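Local coordinates for race-specific elicitor A4 (Passalora fulva, PDB 6BN0), which binds fungal chitin as a secreted, virulence-associated effector and triggers a hypersensitive response in tomato plants that carry the Cf-4 resistance protein, at residues Lys7-Glu10 with Val11-Thr14; Trp66-Tyr69 with Pro70-Thr74. All blocks are in the same frame, centred on the assembly; numbering follows the deposited sequence.

Interaction 1. Residues Lys7-Glu10 with Val11-Thr14; sequences KPQE and VIDT
Q9 reaches D13, one helical turn on, by sending CG opposite its backbone N (chi1 -162°) and then bending at chi2, while D13 leans back with CG beside its own N (chi1 -77°). Q9 NE2 thus donates to D13 OD1 at 2.8 Å. The bond lies nearly in the amide plane of Q9 but meets OD1 from above the carboxylate plane, the two flat groups being turned 45° against each other. Glutamine suits its place because its chain is long enough to span the turn and ends in a donor for the shorter aspartate.

Beneath this bridge run the backbone bonds of the helix, each N-H linked to the carbonyl four residues earlier, from V11 N to K7 O (3.0 Å) through T14 N to E10 O (3.1 Å). P8 fits the first turn, where a residue lacking an N-H costs no helical bond, and P8 O still receives I12 N at 2.8 Å.

The last residue of the helix, T14, gives E10 O a second donor. T14 OG1 approaches E10 O at 2.9 Å from the opposite face of the carbonyl plane to T14 N, so one oxygen is gripped twice by one residue. The methyl CG2 of T14 lies 3.7 Å from E10 OE1, and the other carboxylate oxygen, OE2, bonds to C22 N in the neighbouring loop.

A side-chain bridge from i to i+4 and a threonine hydroxyl folded back on the carbonyl four residues earlier are both familiar features of alpha-helices, here in the short helix 8-14 near the N terminus, at the surface of the domain.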
loop_
_atom_site.group_PDB
_atom_site.type_symbol
_atom_site.label_atom_id
_atom_site.label_comp_id
_atom_site.label_asym_id
_atom_site.label_seq_id
_atom_site.Cartn_x
_atom_site.Cartn_y
_atom_site.Cartn_z
ATOM N N LYS A 7 1.986 -15.061 11.405
ATOM C CA LYS A 7 1.132 -15.904 12.246
ATOM C C LYS A 7 0.090 -16.630 11.408
ATOM O O LYS A 7 -0.655 -15.992 10.661
ATOM C CB LYS A 7 0.425 -15.083 13.294
ATOM C CG LYS A 7 1.345 -14.467 14.263
ATOM C CD LYS A 7 0.708 -14.232 15.591
ATOM C CE LYS A 7 0.654 -12.775 15.896
ATOM N NZ LYS A 7 1.581 -12.401 16.963
ATOM N N PRO A 8 0.003 -17.948 11.519
ATOM C CA PRO A 8 -0.883 -18.729 10.646
ATOM C C PRO A 8 -2.333 -18.271 10.624
ATOM O O PRO A 8 -2.959 -18.261 9.564
ATOM C CB PRO A 8 -0.783 -20.142 11.256
ATOM C CG PRO A 8 0.485 -20.158 11.963
ATOM C CD PRO A 8 0.767 -18.786 12.448
ATOM N N GLN A 9 -2.903 -17.943 11.785
ATOM C CA GLN A 9 -4.296 -17.525 11.811
ATOM C C GLN A 9 -4.484 -16.222 11.053
ATOM O O GLN A 9 -5.537 -15.998 10.433
ATOM C CB GLN A 9 -4.775 -17.364 13.250
ATOM C CG GLN A 9 -6.290 -17.363 13.346
ATOM C CD GLN A 9 -6.877 -18.666 12.810
ATOM O OE1 GLN A 9 -6.591 -19.747 13.335
ATOM N NE2 GLN A 9 -7.679 -18.570 11.750
ATOM N N GLU A 10 -3.500 -15.324 11.145
ATOM C CA GLU A 10 -3.581 -14.085 10.375
ATOM C C GLU A 10 -3.522 -14.399 8.892
ATOM O O GLU A 10 -4.273 -13.822 8.095
ATOM C CB GLU A 10 -2.465 -13.116 10.797
ATOM C CG GLU A 10 -2.146 -11.938 9.842
ATOM C CD GLU A 10 -3.068 -10.737 10.034
ATOM O OE1 GLU A 10 -4.047 -10.876 10.799
ATOM O OE2 GLU A 10 -2.835 -9.662 9.412
ATOM N N VAL A 11 -2.704 -15.382 8.513
ATOM C CA VAL A 11 -2.605 -15.739 7.102
ATOM C C VAL A 11 -3.911 -16.356 6.613
ATOM O O VAL A 11 -4.433 -15.986 5.556
ATOM C CB VAL A 11 -1.396 -16.673 6.902
ATOM C CG1 VAL A 11 -1.257 -17.116 5.433
ATOM C CG2 VAL A 11 -0.104 -15.953 7.382
ATOM N N ILE A 12 -4.484 -17.273 7.394
ATOM C CA ILE A 12 -5.717 -17.940 6.991
ATOM C C ILE A 12 -6.878 -16.946 6.928
ATOM O O ILE A 12 -7.745 -17.031 6.053
ATOM C CB ILE A 12 -6.019 -19.093 7.982
ATOM C CG1 ILE A 12 -4.994 -20.231 7.871
ATOM C CG2 ILE A 12 -7.445 -19.610 7.806
ATOM C CD1 ILE A 12 -5.066 -21.247 9.038
ATOM N N ASP A 13 -6.946 -16.027 7.881
ATOM C CA ASP A 13 -8.122 -15.181 8.005
ATOM C C ASP A 13 -8.153 -14.114 6.922
ATOM O O ASP A 13 -9.200 -13.865 6.318
ATOM C CB ASP A 13 -8.154 -14.512 9.380
ATOM C CG ASP A 13 -8.607 -15.446 10.496
ATOM O OD1 ASP A 13 -8.999 -16.601 10.230
ATOM O OD2 ASP A 13 -8.585 -14.991 11.658
ATOM N N THR A 14 -7.015 -13.459 6.673
ATOM C CA THR A 14 -6.969 -12.308 5.787
ATOM C C THR A 14 -6.507 -12.657 4.388
ATOM O O THR A 14 -6.725 -11.859 3.468
ATOM C CB THR A 14 -6.018 -11.241 6.340
ATOM O OG1 THR A 14 -4.671 -11.693 6.148
ATOM C CG2 THR A 14 -6.253 -11.005 7.835
#

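Interaction 2. Residues Trp66-Tyr69 with Pro70-Thr74; sequences WCDY and PNLST. With NAG (2-acetamido-2-deoxy-beta-D-glucopyranose), chain E; NAG (2-acetamido-2-deoxy-beta-D-glucopyranose), chain B; NAG (2-acetamido-2-deoxy-beta-D-glucopyranose), chain F.
Strand 66-68 runs out at Y69 and the chain folds into a 3-10 turn, closed by L72 N donating to Y69 O at 2.8 Å. P70 starts the turn suitably, since it needs no N-H there, and its CD packs on Y69 CB.

The carboxylate of D68 accepts two bonds. D68 OD2 receives W66 NE1 at 3.0 Å, the bond lying close to the indole plane but coming down on the carboxylate from above, while OD1 receives Y69 N on its anti side. L72 lies across the carboxylate, its CD1 3.6 Å from D68 OD1 and also near the plane of the Y69 ring at its edge.

Two aromatic residues meet the bound chitin sugars. Over the centre of one W66 ring face stands C6 of the chain B NAG, 3.8 Å above the plane, in a CH-pi contact. With CG set between the backbone N and carbonyl carbon (chi1 62°), the indole turns a face to the same sugar whose O6 donates to C67 O at 2.6 Å. Y69 offers a face to the acetamide methyl C8 of the chain E NAG, offset toward the rim, and Y69 OH hydrogen-bonds to O3 of that sugar at 3.1 Å. From the chain F NAG, N2 reaches the same OH in a weak bond.

The flat rings give C6 and the acetamide methyl broad apolar surfaces, with the ring oxygen O5 also lying over the indole, and the tyrosine hydroxyl adds a polar grip shared between two sugars. Because D68 bonds both the indole and the Y69 amide, it acts as a second-shell support in this CBM14 site that probably fixes the tryptophan's rotation, holding the indole where the sugar meets it.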
loop_
_atom_site.group_PDB
_atom_site.type_symbol
_atom_site.label_atom_id
_atom_site.label_comp_id
_atom_site.label_asym_id
_atom_site.label_seq_id
_atom_site.Cartn_x
_atom_site.Cartn_y
_atom_site.Cartn_z
ATOM N N TRP A 66 2.212 0.700 8.764
ATOM C CA TRP A 66 2.703 1.402 7.605
ATOM C C TRP A 66 4.006 2.098 7.964
ATOM O O TRP A 66 4.381 2.210 9.137
ATOM C CB TRP A 66 1.638 2.374 7.071
ATOM C CG TRP A 66 1.219 3.466 7.989
ATOM C CD1 TRP A 66 1.970 4.096 8.962
ATOM C CD2 TRP A 66 -0.052 4.132 7.971
ATOM N NE1 TRP A 66 1.235 5.108 9.539
ATOM C CE2 TRP A 66 -0.007 5.154 8.939
ATOM C CE3 TRP A 66 -1.219 3.972 7.203
ATOM C CZ2 TRP A 66 -1.112 6.011 9.185
ATOM C CZ3 TRP A 66 -2.308 4.823 7.456
ATOM C CH2 TRP A 66 -2.241 5.822 8.422
ATOM N N CYS A 67 4.706 2.575 6.929
ATOM C CA CYS A 67 5.905 3.376 7.146
ATOM C C CYS A 67 5.536 4.806 7.542
ATOM O O CYS A 67 4.580 5.384 7.012
ATOM C CB CYS A 67 6.751 3.342 5.875
ATOM S SG CYS A 67 7.221 1.680 5.380
ATOM N N ASP A 68 6.281 5.382 8.487
ATOM C CA ASP A 68 5.846 6.624 9.150
ATOM C C ASP A 68 7.056 7.487 9.463
ATOM O O ASP A 68 8.202 7.034 9.346
ATOM C CB ASP A 68 5.051 6.314 10.453
ATOM C CG ASP A 68 3.863 7.307 10.689
ATOM O OD1 ASP A 68 3.898 8.453 10.207
ATOM O OD2 ASP A 68 2.853 6.936 11.308
ATOM N N TYR A 69 6.802 8.744 9.869
ATOM C CA TYR A 69 7.912 9.582 10.308
ATOM C C TYR A 69 8.547 8.960 11.545
ATOM O O TYR A 69 7.833 8.371 12.389
ATOM C CB TYR A 69 7.477 11.031 10.620
ATOM C CG TYR A 69 6.810 11.683 9.435
ATOM C CD1 TYR A 69 7.543 12.028 8.307
ATOM C CD2 TYR A 69 5.438 11.935 9.437
ATOM C CE1 TYR A 69 6.943 12.627 7.222
ATOM C CE2 TYR A 69 4.831 12.531 8.362
ATOM C CZ TYR A 69 5.583 12.874 7.260
ATOM O OH TYR A 69 4.976 13.461 6.173
ATOM N N PRO A 70 9.869 9.091 11.703
ATOM C CA PRO A 70 10.545 8.438 12.855
ATOM C C PRO A 70 9.952 8.752 14.211
ATOM O O PRO A 70 9.818 7.836 15.031
ATOM C CB PRO A 70 11.989 8.943 12.726
ATOM C CG PRO A 70 12.166 9.066 11.180
ATOM C CD PRO A 70 10.825 9.659 10.727
ATOM N N ASN A 71 9.563 9.998 14.480
ATOM C CA ASN A 71 8.977 10.305 15.779
ATOM C C ASN A 71 7.639 9.604 16.024
ATOM O O ASN A 71 7.166 9.600 17.159
ATOM C CB ASN A 71 8.802 11.816 15.935
ATOM C CG ASN A 71 7.742 12.357 15.030
ATOM O OD1 ASN A 71 7.760 12.121 13.826
ATOM N ND2 ASN A 71 6.783 13.066 15.607
ATOM N N LEU A 72 7.020 9.001 15.013
ATOM C CA LEU A 72 5.795 8.241 15.204
ATOM C C LEU A 72 6.005 6.752 15.018
ATOM O O LEU A 72 5.044 5.988 15.135
ATOM C CB LEU A 72 4.696 8.696 14.228
ATOM C CG LEU A 72 4.341 10.170 14.313
ATOM C CD1 LEU A 72 3.431 10.581 13.124
ATOM C CD2 LEU A 72 3.695 10.407 15.663
ATOM N N SER A 73 7.218 6.321 14.723
ATOM C CA SER A 73 7.435 4.922 14.420
ATOM C C SER A 73 7.590 4.124 15.700
ATOM O O SER A 73 7.761 4.676 16.784
ATOM C CB SER A 73 8.690 4.740 13.568
ATOM O OG SER A 73 9.828 4.804 14.430
ATOM N N THR A 74 7.577 2.802 15.556
ATOM C CA THR A 74 7.803 1.904 16.680
ATOM C C THR A 74 9.255 1.379 16.702
ATOM O O THR A 74 9.553 0.370 17.347
ATOM C CB THR A 74 6.779 0.758 16.661
ATOM O OG1 THR A 74 6.759 0.165 15.361
ATOM C CG2 THR A 74 5.338 1.232 17.042
HETATM C C1 NAG E . -0.032 10.317 6.122
HETATM C C2 NAG E . 1.208 11.181 6.305
HETATM C C3 NAG E . 0.868 12.481 7.068
HETATM C C4 NAG E . -0.339 13.163 6.423
HETATM C C5 NAG E . -1.484 12.180 6.176
HETATM C C6 NAG E . -2.608 12.802 5.384
HETATM C C7 NAG E . 3.408 10.184 6.230
HETATM C C8 NAG E . 4.500 9.395 6.922
HETATM N N2 NAG E . 2.304 10.436 6.926
HETATM O O3 NAG E . 1.966 13.394 6.982
HETATM O O4 NAG E . -0.845 14.233 7.217
HETATM O O5 NAG E . -1.015 11.045 5.431
HETATM O O6 NAG E . -3.637 11.867 5.104
HETATM O O7 NAG E . 3.541 10.605 5.095
HETATM C C1 NAG B . -1.093 5.781 3.573
HETATM C C2 NAG B . -2.178 6.821 3.928
HETATM C C3 NAG B . -1.535 8.178 4.286
HETATM C C4 NAG B . -0.390 8.010 5.272
HETATM C C5 NAG B . 0.594 6.955 4.765
HETATM C C6 NAG B . 1.741 6.709 5.738
HETATM C C7 NAG B . -4.413 6.913 2.897
HETATM C C8 NAG B . -5.185 7.123 1.618
HETATM N N2 NAG B . -3.082 6.989 2.797
HETATM O O3 NAG B . -2.553 9.002 4.845
HETATM O O4 NAG B . 0.409 9.186 5.371
HETATM O O5 NAG B . -0.110 5.728 4.606
HETATM O O6 NAG B . 2.568 5.630 5.312
HETATM O O7 NAG B . -4.972 6.688 3.969
HETATM C C1 NAG F . 2.383 11.749 2.245
HETATM C C2 NAG F . 3.516 12.783 2.308
HETATM C C3 NAG F . 3.020 14.097 2.910
HETATM C C4 NAG F . 1.747 14.579 2.225
HETATM C C5 NAG F . 0.698 13.465 2.230
HETATM C C6 NAG F . -0.554 13.810 1.465
HETATM C C7 NAG F . 5.847 12.029 2.643
HETATM C C8 NAG F . 6.839 11.475 3.647
HETATM N N2 NAG F . 4.613 12.261 3.108
HETATM O O3 NAG F . 4.050 15.077 2.796
HETATM O O4 NAG F . 1.217 15.664 2.978
HETATM O O5 NAG F . 1.243 12.305 1.598
HETATM O O6 NAG F . -1.520 12.782 1.646
HETATM O O7 NAG F . 6.157 12.244 1.477
#

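In the fold
From the N terminus the chain enters interaction 1 within helix 8-14, runs through the three-stranded antiparallel sheet 23-25, 32-38 and 45-51, then through strand 57-59 to its partner 66-68, and meets interaction 2 as it leaves that strand. The contacts follow in series, neither nesting nor crossing: interaction 1 stays within successive turns of one helix, and interaction 2 closes a 3-10 turn. The centres of interactions 1 and 2 are about 25 Å apart, on opposite sides of the chain's centre. Interaction 1 joins the helix to the loop holding D21 and C22, whereas interaction 2 joins the two-stranded sheet to the C-terminal segment, where S73 bonds to Q57, while its W66-Y69 side meets the bound chitin.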